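Local coordinates for 2''-aminoglycoside nucleotidyltransferase (Klebsiella pneumoniae, PDB 4WQK), which confers resistance to kanamycin, gentamicin, tobramycin and related aminoglycosides by adenylating their 2''-hydroxyl group, using magnesium as cofactor, at residues L9-L14 and A117-R122; N21-I26 and G52-E57; D45-F50 and L85-P90. All coordinates share one frame; numbering follows the deposited sequence. Where two conformers were deposited one is given.

Contact 1: residues L9-L14 and A117-R122; sequences LIHKIL and AGRPVR
Arg119 packs against helix 5-19, its side chain meeting His11 and then Leu14. CB comes first, with His11 NE2 at 3.6 Å. Beyond it, CG stands anti to the backbone N (chi1 -172°), and the chain runs extended to NE. CD sits over one face of the imidazole, offset toward the rim, in a CH-pi contact 4.0 Å from CD to the centroid of the His11 ring. NE donates to a water at 2.8 Å, and that water in turn donates to the backbone O of His11. CZ and NH2 have Leu14 CB above them; this carbon lies 3.4 Å above the guanidinium plane, over its centre. NH1 turns back and bonds to its neighbour's carbonyl, Pro120 O, at 2.9 Å. NH2 has a salt-bridge partner in Asp18, further along helix 5-19. Leu14 CD1 packs on Val121 CG1 at 3.5 Å. Ala117 O lies at the edge of the His11 ring, whose NE2 is hydrogen-bonded to Ile116 O. The contact joins helix 5-19 of the N-terminal domain to strand 119-121 of the C-terminal domain, which pairs with strand 114-116; Val121 also touches Ala34 of helix 28-36.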
loop_
_atom_site.group_PDB
_atom_site.type_symbol
_atom_site.label_atom_id
_atom_site.label_comp_id
_atom_site.label_asym_id
_atom_site.label_seq_id
_atom_site.Cartn_x
_atom_site.Cartn_y
_atom_site.Cartn_z
ATOM N N LEU A 9 10.153 -7.493 9.822
ATOM C CA LEU A 9 10.609 -6.240 9.239
ATOM C C LEU A 9 9.547 -5.151 9.260
ATOM O O LEU A 9 9.841 -3.988 9.588
ATOM C CB LEU A 9 11.106 -6.485 7.802
ATOM C CG LEU A 9 11.591 -5.204 7.115
ATOM C CD1 LEU A 9 12.805 -4.608 7.831
ATOM C CD2 LEU A 9 11.977 -5.588 5.680
ATOM N N ILE A 10 8.300 -5.480 8.920
ATOM C CA ILE A 10 7.180 -4.562 9.013
ATOM C C ILE A 10 7.080 -4.034 10.448
ATOM O O ILE A 10 6.939 -2.813 10.656
ATOM C CB ILE A 10 5.847 -5.236 8.588
ATOM C CG1 ILE A 10 5.845 -5.452 7.075
ATOM C CG2 ILE A 10 4.670 -4.366 8.995
ATOM C CD1 ILE A 10 4.711 -6.401 6.590
ATOM N N HIS A 11 7.161 -4.932 11.419
ATOM C CA HIS A 11 7.064 -4.455 12.815
ATOM C C HIS A 11 8.241 -3.524 13.145
ATOM O O HIS A 11 8.042 -2.464 13.817
ATOM C CB HIS A 11 7.007 -5.614 13.826
ATOM C CG HIS A 11 5.667 -6.303 13.872
ATOM N ND1 HIS A 11 5.279 -7.050 14.968
ATOM C CD2 HIS A 11 4.639 -6.357 12.995
ATOM C CE1 HIS A 11 4.064 -7.535 14.752
ATOM N NE2 HIS A 11 3.658 -7.140 13.554
ATOM N N LYS A 12 9.451 -3.860 12.718
ATOM C CA LYS A 12 10.582 -2.941 12.977
ATOM C C LYS A 12 10.405 -1.570 12.329
ATOM O O LYS A 12 10.710 -0.544 12.960
ATOM C CB LYS A 12 11.904 -3.526 12.488
ATOM C CG LYS A 12 12.448 -4.640 13.314
ATOM C CD LYS A 12 13.765 -5.185 12.737
ATOM C CE LYS A 12 14.359 -6.233 13.674
ATOM N NZ LYS A 12 14.906 -7.364 12.887
ATOM N N ILE A 13 9.959 -1.521 11.072
ATOM C CA ILE A 13 9.749 -0.249 10.390
ATOM C C ILE A 13 8.700 0.577 11.115
ATOM O O ILE A 13 8.904 1.795 11.356
ATOM C CB ILE A 13 9.331 -0.493 8.940
ATOM C CG1 ILE A 13 10.508 -1.076 8.176
ATOM C CG2 ILE A 13 8.905 0.805 8.275
ATOM C CD1 ILE A 13 10.073 -1.713 6.839
ATOM N N LEU A 14 7.575 -0.053 11.478
ATOM C CA LEU A 14 6.496 0.701 12.092
ATOM C C LEU A 14 6.893 1.138 13.496
ATOM O O LEU A 14 6.454 2.217 13.957
ATOM C CB LEU A 14 5.208 -0.108 12.129
ATOM C CG LEU A 14 4.698 -0.391 10.715
ATOM C CD1 LEU A 14 3.386 -1.139 10.881
ATOM C CD2 LEU A 14 4.447 0.894 9.936
ATOM N N ALA A 117 0.021 -9.903 12.797
ATOM C CA ALA A 117 0.628 -10.622 13.909
ATOM C C ALA A 117 0.397 -9.870 15.220
ATOM O O ALA A 117 1.320 -9.640 16.012
ATOM C CB ALA A 117 2.113 -10.842 13.671
ATOM N N GLY A 118 -0.867 -9.504 15.422
ATOM C CA GLY A 118 -1.312 -8.907 16.677
ATOM C C GLY A 118 -1.110 -7.424 16.809
ATOM O O GLY A 118 -1.545 -6.846 17.790
ATOM N N ARG A 119 -0.464 -6.822 15.825
ATOM C CA ARG A 119 -0.125 -5.397 15.884
ATOM C C ARG A 119 -1.115 -4.629 15.035
ATOM O O ARG A 119 -1.203 -4.868 13.819
ATOM C CB ARG A 119 1.272 -5.133 15.305
ATOM C CG ARG A 119 1.731 -3.682 15.533
ATOM C CD ARG A 119 2.834 -3.335 14.581
ATOM N NE ARG A 119 3.651 -2.200 15.027
ATOM C CZ ARG A 119 3.294 -0.925 14.996
ATOM N NH1 ARG A 119 2.094 -0.544 14.552
ATOM N NH2 ARG A 119 4.165 -0.012 15.423
ATOM N N PRO A 120 -1.820 -3.665 15.621
ATOM C CA PRO A 120 -2.626 -2.784 14.753
ATOM C C PRO A 120 -1.746 -1.961 13.832
ATOM O O PRO A 120 -0.652 -1.485 14.224
ATOM C CB PRO A 120 -3.379 -1.889 15.743
ATOM C CG PRO A 120 -3.352 -2.690 17.048
ATOM C CD PRO A 120 -1.937 -3.296 17.035
ATOM N N VAL A 121 -2.200 -1.788 12.585
ATOM C CA VAL A 121 -1.439 -1.061 11.583
ATOM C C VAL A 121 -2.350 -0.207 10.749
ATOM O O VAL A 121 -3.479 -0.609 10.418
ATOM C CB VAL A 121 -0.622 -1.968 10.616
ATOM C CG1 VAL A 121 0.371 -2.849 11.382
ATOM C CG2 VAL A 121 -1.554 -2.886 9.732
ATOM N N ARG A 122 -1.865 0.973 10.414
ATOM C CA ARG A 122 -2.501 1.764 9.359
ATOM C C ARG A 122 -2.321 1.066 8.010
ATOM O O ARG A 122 -1.248 0.594 7.673
ATOM C CB ARG A 122 -1.922 3.173 9.327
ATOM C CG ARG A 122 -2.264 4.042 10.561
ATOM C CD ARG A 122 -1.870 5.483 10.320
ATOM N NE ARG A 122 -2.284 6.391 11.408
ATOM C CZ ARG A 122 -1.468 6.814 12.369
ATOM N NH1 ARG A 122 -0.187 6.448 12.401
ATOM N NH2 ARG A 122 -1.935 7.671 13.287
HETATM O O HOH W 1 6.235 -2.599 15.892
#

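Contact 2: residues N21-I26 and G52-E57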
loop_
_atom_site.group_PDB
_atom_site.type_symbol
_atom_site.label_atom_id
_atom_site.label_comp_id
_atom_site.label_asym_id
_atom_site.label_seq_id
_atom_site.Cartn_x
_atom_site.Cartn_y
_atom_site.Cartn_z
ATOM N N ASN A 21 6.818 9.695 15.398
ATOM C CA ASN A 21 5.502 10.264 15.098
ATOM C C ASN A 21 5.237 10.398 13.598
ATOM O O ASN A 21 4.636 11.401 13.143
ATOM C CB ASN A 21 5.390 11.620 15.797
ATOM C CG ASN A 21 5.742 11.522 17.254
ATOM O OD1 ASN A 21 6.628 12.227 17.751
ATOM N ND2 ASN A 21 5.077 10.607 17.947
ATOM N N LEU A 22 5.672 9.383 12.843
ATOM C CA LEU A 22 5.607 9.347 11.381
ATOM C C LEU A 22 4.567 8.315 10.992
ATOM O O LEU A 22 4.791 7.116 11.207
ATOM C CB LEU A 22 6.957 8.971 10.791
ATOM C CG LEU A 22 6.918 8.817 9.282
ATOM C CD1 LEU A 22 6.776 10.208 8.648
ATOM C CD2 LEU A 22 8.219 8.121 8.844
ATOM N N PRO A 23 3.387 8.750 10.539
ATOM C CA PRO A 23 2.415 7.726 10.103
ATOM C C PRO A 23 2.868 7.078 8.786
ATOM O O PRO A 23 3.413 7.749 7.913
ATOM C CB PRO A 23 1.118 8.530 9.920
ATOM C CG PRO A 23 1.629 9.910 9.474
ATOM C CD PRO A 23 2.926 10.130 10.289
ATOM N N LEU A 24 2.660 5.764 8.651
ATOM C CA LEU A 24 2.945 5.046 7.416
ATOM C C LEU A 24 1.788 4.094 7.202
ATOM O O LEU A 24 1.294 3.501 8.172
ATOM C CB LEU A 24 4.249 4.244 7.487
ATOM C CG LEU A 24 5.553 5.034 7.695
ATOM C CD1 LEU A 24 6.672 4.012 7.933
ATOM C CD2 LEU A 24 5.850 5.906 6.467
ATOM N N TRP A 25 1.389 3.939 5.944
ATOM C CA TRP A 25 0.287 3.025 5.608
ATOM C C TRP A 25 0.825 1.834 4.844
ATOM O O TRP A 25 1.539 2.000 3.850
ATOM C CB TRP A 25 -0.775 3.732 4.762
ATOM C CG TRP A 25 -1.554 4.754 5.556
ATOM C CD1 TRP A 25 -2.792 4.585 6.102
ATOM C CD2 TRP A 25 -1.138 6.100 5.872
ATOM N NE1 TRP A 25 -3.165 5.731 6.794
ATOM C CE2 TRP A 25 -2.163 6.662 6.680
ATOM C CE3 TRP A 25 -0.002 6.860 5.564
ATOM C CZ2 TRP A 25 -2.103 7.978 7.160
ATOM C CZ3 TRP A 25 0.064 8.168 6.074
ATOM C CH2 TRP A 25 -0.979 8.690 6.855
ATOM N N ILE A 26 0.495 0.644 5.312
ATOM C CA ILE A 26 0.752 -0.540 4.475
ATOM C C ILE A 26 -0.143 -0.489 3.273
ATOM O O ILE A 26 -1.341 -0.196 3.381
ATOM C CB ILE A 26 0.502 -1.833 5.281
ATOM C CG1 ILE A 26 1.253 -1.792 6.623
ATOM C CG2 ILE A 26 0.802 -3.105 4.447
ATOM C CD1 ILE A 26 2.693 -1.716 6.441
ATOM N N GLY A 52 4.646 12.550 1.912
ATOM C CA GLY A 52 5.627 12.938 0.905
ATOM C C GLY A 52 6.642 13.936 1.404
ATOM O O GLY A 52 7.822 13.937 0.993
ATOM N N GLU A 53 6.173 14.824 2.282
ATOM C CA GLU A 53 7.010 15.933 2.749
ATOM C C GLU A 53 7.931 15.465 3.899
ATOM O O GLU A 53 8.809 16.230 4.350
ATOM C CB GLU A 53 6.142 17.135 3.167
ATOM C CG GLU A 53 5.521 17.062 4.575
ATOM C CD GLU A 53 4.396 16.040 4.792
ATOM O OE1 GLU A 53 3.954 15.349 3.858
ATOM O OE2 GLU A 53 3.931 15.955 5.960
ATOM N N ARG A 54 7.758 14.212 4.340
ATOM C CA ARG A 54 8.615 13.618 5.358
ATOM C C ARG A 54 9.422 12.429 4.830
ATOM O O ARG A 54 9.857 11.556 5.609
ATOM C CB ARG A 54 7.754 13.193 6.566
ATOM C CG ARG A 54 7.030 14.395 7.132
ATOM C CD ARG A 54 6.164 14.025 8.371
ATOM N NE ARG A 54 6.982 13.561 9.491
ATOM C CZ ARG A 54 6.479 13.103 10.648
ATOM N NH1 ARG A 54 5.155 13.004 10.846
ATOM N NH2 ARG A 54 7.302 12.747 11.637
ATOM N N ARG A 55 9.666 12.425 3.513
ATOM C CA ARG A 55 10.419 11.325 2.901
ATOM C C ARG A 55 11.769 11.069 3.597
ATOM O O ARG A 55 12.143 9.896 3.825
ATOM C CB ARG A 55 10.636 11.586 1.418
ATOM C CG ARG A 55 11.526 10.511 0.796
ATOM C CD ARG A 55 11.433 10.463 -0.712
ATOM N NE ARG A 55 12.595 9.741 -1.219
ATOM C CZ ARG A 55 12.768 9.378 -2.486
ATOM N NH1 ARG A 55 11.831 9.627 -3.401
ATOM N NH2 ARG A 55 13.886 8.753 -2.833
ATOM N N GLY A 56 12.480 12.133 3.970
ATOM C CA GLY A 56 13.779 11.973 4.594
ATOM C C GLY A 56 13.727 11.127 5.866
ATOM O O GLY A 56 14.693 10.418 6.200
ATOM N N GLU A 57 12.596 11.192 6.580
ATOM C CA GLU A 57 12.468 10.440 7.825
ATOM C C GLU A 57 12.294 8.969 7.510
ATOM O O GLU A 57 12.832 8.120 8.233
ATOM C CB GLU A 57 11.300 10.953 8.669
ATOM C CG GLU A 57 11.511 12.423 9.111
ATOM C CD GLU A 57 10.359 12.932 9.941
ATOM O OE1 GLU A 57 10.064 12.259 10.960
ATOM O OE2 GLU A 57 9.776 13.987 9.575
#
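Asn21 and Arg54 meet where one helix has just ended and another is about to begin. Asn21 has positive phi and is the C-prime residue of a Schellman motif that closes helix 5-19; the chain then runs through Leu22 and Pro23 to strand 25-27. On the other side, a 3-10 turn at residues 52-53 leads to Arg54, the N-cap position of helix 55-64. The CA atoms of Leu22 and Glu57 are 7.8 Å apart.

Arg54 and Leu22 carry the contact; all polar bonds across it come from Arg54. Its NH1 donates to the backbone O of Asn21 at 2.8 Å, with the oxygen near the guanidinium plane. NH2 adds a weak bond of 3.3 Å to Asn21 O and also reaches Arg20 O. The arginine thus ties the start of one helix to backbone carbonyls at the end of another, within the nucleotidyltransferase fold of the N-terminal domain. The chain bends at chi3 (64°), which places NE where it can bond to Glu57. Arg54 and Glu57 form a side-on salt bridge within the helix start: NE bonds to Glu57 OE2 at 2.8 Å, and NH2 to Glu57 OE1 at 2.9 Å. OE2 is approached from above the carboxylate plane, OE1 on its syn side. Leu22 CD1 lies 3.4 Å above the centre of one guanidinium face. Leu22 CD2 comes to 4.2 Å from Glu57 CB, and Pro23 CD packs against Arg54 NH1 at 3.7 Å.

Contact 3: residues D45-F50 and L85-P90; sequences DIDLTF and LLDCEP. With MG (magnesium ion), chain B; GOL (glycerol), chain L.
Phe50, Asp87 and Leu48 bury the most surface between strands 46-50 and 85-90. The strands run parallel, and five backbone hydrogen bonds join them, from Ile46 N to Leu85 O through to Phe50 N to Glu89 O. Phe50 turns its ring toward the partner strand. Pro90 CA sits over the centre of one face, in a CH-pi contact 3.8 Å from CA to the centroid of the Phe50 ring. Leu48 lies on the same side of the sheet; its CD1 reaches Leu86 CD1 and Cys88 SG, each at 4.2 Å. Helices 5-19 and 55-64 pack against this apolar side.

Asp87 projects from the other side, its CG anti to the backbone N (chi1 -180°). It lies alongside Asp47, pointing the same way. Asp87 OD2 and Asp47 OD1 come to 3.0 Å as ligands of one ion, a second magnesium whose site also includes Asp45. The first magnesium takes Asp45 OD1 and Asp47 OD2, each at 2.0 Å, plus four waters. A glycerol O3 donates to Asp47 OD1. The aspartates thus form a two-metal site, as expected of nucleotidyltransferases. Asp87, by inference the proton acceptor, is itself held in that metal site.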
loop_
_atom_site.group_PDB
_atom_site.type_symbol
_atom_site.label_atom_id
_atom_site.label_comp_id
_atom_site.label_asym_id
_atom_site.label_seq_id
_atom_site.Cartn_x
_atom_site.Cartn_y
_atom_site.Cartn_z
ATOM N N ASP A 45 7.073 -8.277 -1.985
ATOM C CA ASP A 45 7.654 -7.123 -1.312
ATOM C C ASP A 45 6.664 -6.508 -0.335
ATOM O O ASP A 45 5.561 -7.026 -0.171
ATOM C CB ASP A 45 8.128 -6.085 -2.335
ATOM C CG ASP A 45 7.004 -5.506 -3.163
ATOM O OD1 ASP A 45 5.826 -5.586 -2.777
ATOM O OD2 ASP A 45 7.310 -4.972 -4.243
ATOM N N ILE A 46 7.077 -5.433 0.338
ATOM C CA ILE A 46 6.224 -4.717 1.257
ATOM C C ILE A 46 5.953 -3.340 0.643
ATOM O O ILE A 46 6.890 -2.608 0.383
ATOM C CB ILE A 46 6.879 -4.520 2.626
ATOM C CG1 ILE A 46 7.178 -5.883 3.269
ATOM C CG2 ILE A 46 5.989 -3.743 3.571
ATOM C CD1 ILE A 46 8.309 -5.800 4.250
ATOM N N ASP A 47 4.688 -3.006 0.431
ATOM C CA ASP A 47 4.330 -1.685 -0.107
ATOM C C ASP A 47 3.993 -0.734 1.022
ATOM O O ASP A 47 3.221 -1.074 1.932
ATOM C CB ASP A 47 3.163 -1.795 -1.072
ATOM C CG ASP A 47 3.512 -2.690 -2.271
ATOM O OD1 ASP A 47 4.073 -2.210 -3.263
ATOM O OD2 ASP A 47 3.274 -3.902 -2.222
ATOM N N LEU A 48 4.563 0.471 0.954
ATOM C CA LEU A 48 4.301 1.481 1.977
ATOM C C LEU A 48 3.897 2.770 1.331
ATOM O O LEU A 48 4.443 3.161 0.295
ATOM C CB LEU A 48 5.556 1.782 2.823
ATOM C CG LEU A 48 6.152 0.603 3.587
ATOM C CD1 LEU A 48 7.514 0.962 4.184
ATOM C CD2 LEU A 48 5.184 0.166 4.716
ATOM N N THR A 49 2.962 3.454 1.987
ATOM C CA THR A 49 2.580 4.802 1.598
ATOM C C THR A 49 3.053 5.739 2.724
ATOM O O THR A 49 2.787 5.491 3.896
ATOM C CB THR A 49 1.071 4.903 1.396
ATOM O OG1 THR A 49 0.665 4.007 0.347
ATOM C CG2 THR A 49 0.703 6.322 0.982
ATOM N N PHE A 50 3.747 6.815 2.356
ATOM C CA PHE A 50 4.395 7.673 3.370
ATOM C C PHE A 50 4.071 9.156 3.103
ATOM O O PHE A 50 3.853 9.539 1.956
ATOM C CB PHE A 50 5.926 7.484 3.361
ATOM C CG PHE A 50 6.585 7.890 2.061
ATOM C CD1 PHE A 50 6.714 6.989 0.965
ATOM C CD2 PHE A 50 7.074 9.190 1.882
ATOM C CE1 PHE A 50 7.295 7.355 -0.240
ATOM C CE2 PHE A 50 7.655 9.549 0.677
ATOM C CZ PHE A 50 7.782 8.647 -0.387
ATOM N N LEU A 85 12.415 -6.208 -0.137
ATOM C CA LEU A 85 12.154 -5.007 -0.917
ATOM C C LEU A 85 10.985 -4.226 -0.343
ATOM O O LEU A 85 9.966 -4.799 0.037
ATOM C CB LEU A 85 11.867 -5.368 -2.382
ATOM C CG LEU A 85 12.958 -5.205 -3.448
ATOM C CD1 LEU A 85 14.358 -5.029 -2.864
ATOM C CD2 LEU A 85 12.916 -6.385 -4.402
ATOM N N LEU A 86 11.167 -2.916 -0.269
ATOM C CA LEU A 86 10.122 -1.973 0.096
ATOM C C LEU A 86 9.735 -1.127 -1.113
ATOM O O LEU A 86 10.593 -0.451 -1.706
ATOM C CB LEU A 86 10.592 -1.023 1.190
ATOM C CG LEU A 86 11.170 -1.578 2.473
ATOM C CD1 LEU A 86 11.375 -0.409 3.422
ATOM C CD2 LEU A 86 10.199 -2.600 3.022
ATOM N N ASP A 87 8.452 -1.104 -1.428
ATOM C CA ASP A 87 7.950 -0.344 -2.597
ATOM C C ASP A 87 7.178 0.840 -2.037
ATOM O O ASP A 87 6.076 0.664 -1.522
ATOM C CB ASP A 87 7.071 -1.264 -3.447
ATOM C CG ASP A 87 6.497 -0.589 -4.686
ATOM O OD1 ASP A 87 6.654 0.623 -4.864
ATOM O OD2 ASP A 87 5.856 -1.321 -5.484
ATOM N N CYS A 88 7.779 2.027 -2.096
ATOM C CA CYS A 88 7.322 3.145 -1.308
ATOM C C CYS A 88 6.723 4.261 -2.171
ATOM O O CYS A 88 7.363 4.679 -3.134
ATOM C CB CYS A 88 8.499 3.713 -0.516
ATOM S SG CYS A 88 9.202 2.548 0.647
ATOM N N GLU A 89 5.511 4.718 -1.851
ATOM C CA GLU A 89 4.937 5.828 -2.601
ATOM C C GLU A 89 4.425 6.938 -1.680
ATOM O O GLU A 89 3.913 6.670 -0.581
ATOM C CB GLU A 89 3.812 5.339 -3.519
ATOM C CG GLU A 89 2.609 4.750 -2.848
ATOM C CD GLU A 89 1.466 4.499 -3.853
ATOM O OE1 GLU A 89 1.316 5.288 -4.794
ATOM O OE2 GLU A 89 0.734 3.513 -3.713
ATOM N N PRO A 90 4.565 8.186 -2.130
ATOM C CA PRO A 90 4.148 9.315 -1.284
ATOM C C PRO A 90 2.641 9.543 -1.313
ATOM O O PRO A 90 1.943 9.253 -2.311
ATOM C CB PRO A 90 4.858 10.516 -1.913
ATOM C CG PRO A 90 4.974 10.133 -3.382
ATOM C CD PRO A 90 5.277 8.627 -3.341
HETATM MG MG MG B . 4.010 -5.285 -3.514
HETATM C C1 GOL L . 2.352 0.313 -7.833
HETATM O O1 GOL L . 2.724 1.421 -8.618
HETATM C C2 GOL L . 2.417 0.776 -6.384
HETATM O O2 GOL L . 1.248 1.486 -5.993
HETATM C C3 GOL L . 2.653 -0.427 -5.491
HETATM O O3 GOL L . 3.469 0.005 -4.426
HETATM O O HOH W 2 3.361 -6.637 -1.752
HETATM O O HOH W 3 1.653 1.846 -1.361
HETATM O O HOH W 4 1.622 -5.528 -3.868
HETATM O O HOH W 5 3.140 -4.430 -4.864
HETATM O O HOH W 6 4.311 -6.763 -4.817
#

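The three contacts share the N-terminal domain, with contact 1 also reaching the C-terminal one. Contacts 2 and 3 have centres about 11 Å apart and meet in one sheet: Thr49 N lies 2.8 Å from Trp25 O, and Leu24 CD2 packs on Phe50 CB. Contact 1 reaches contact 2 through Arg122, whose O is 2.9 Å from Ile26 N. Its helix covers the apolar side of contact 3, with Ile10 CG1 3.8 Å from Ile46 CD1. The magnesium site belongs to contact 3. Contact 1 stands back from it, the side chain of Leu14 about 11 Å from that of Asp47. Pro90 of contact 3 has its side chain about 7 Å from that of Ala101, which binds kanamycin.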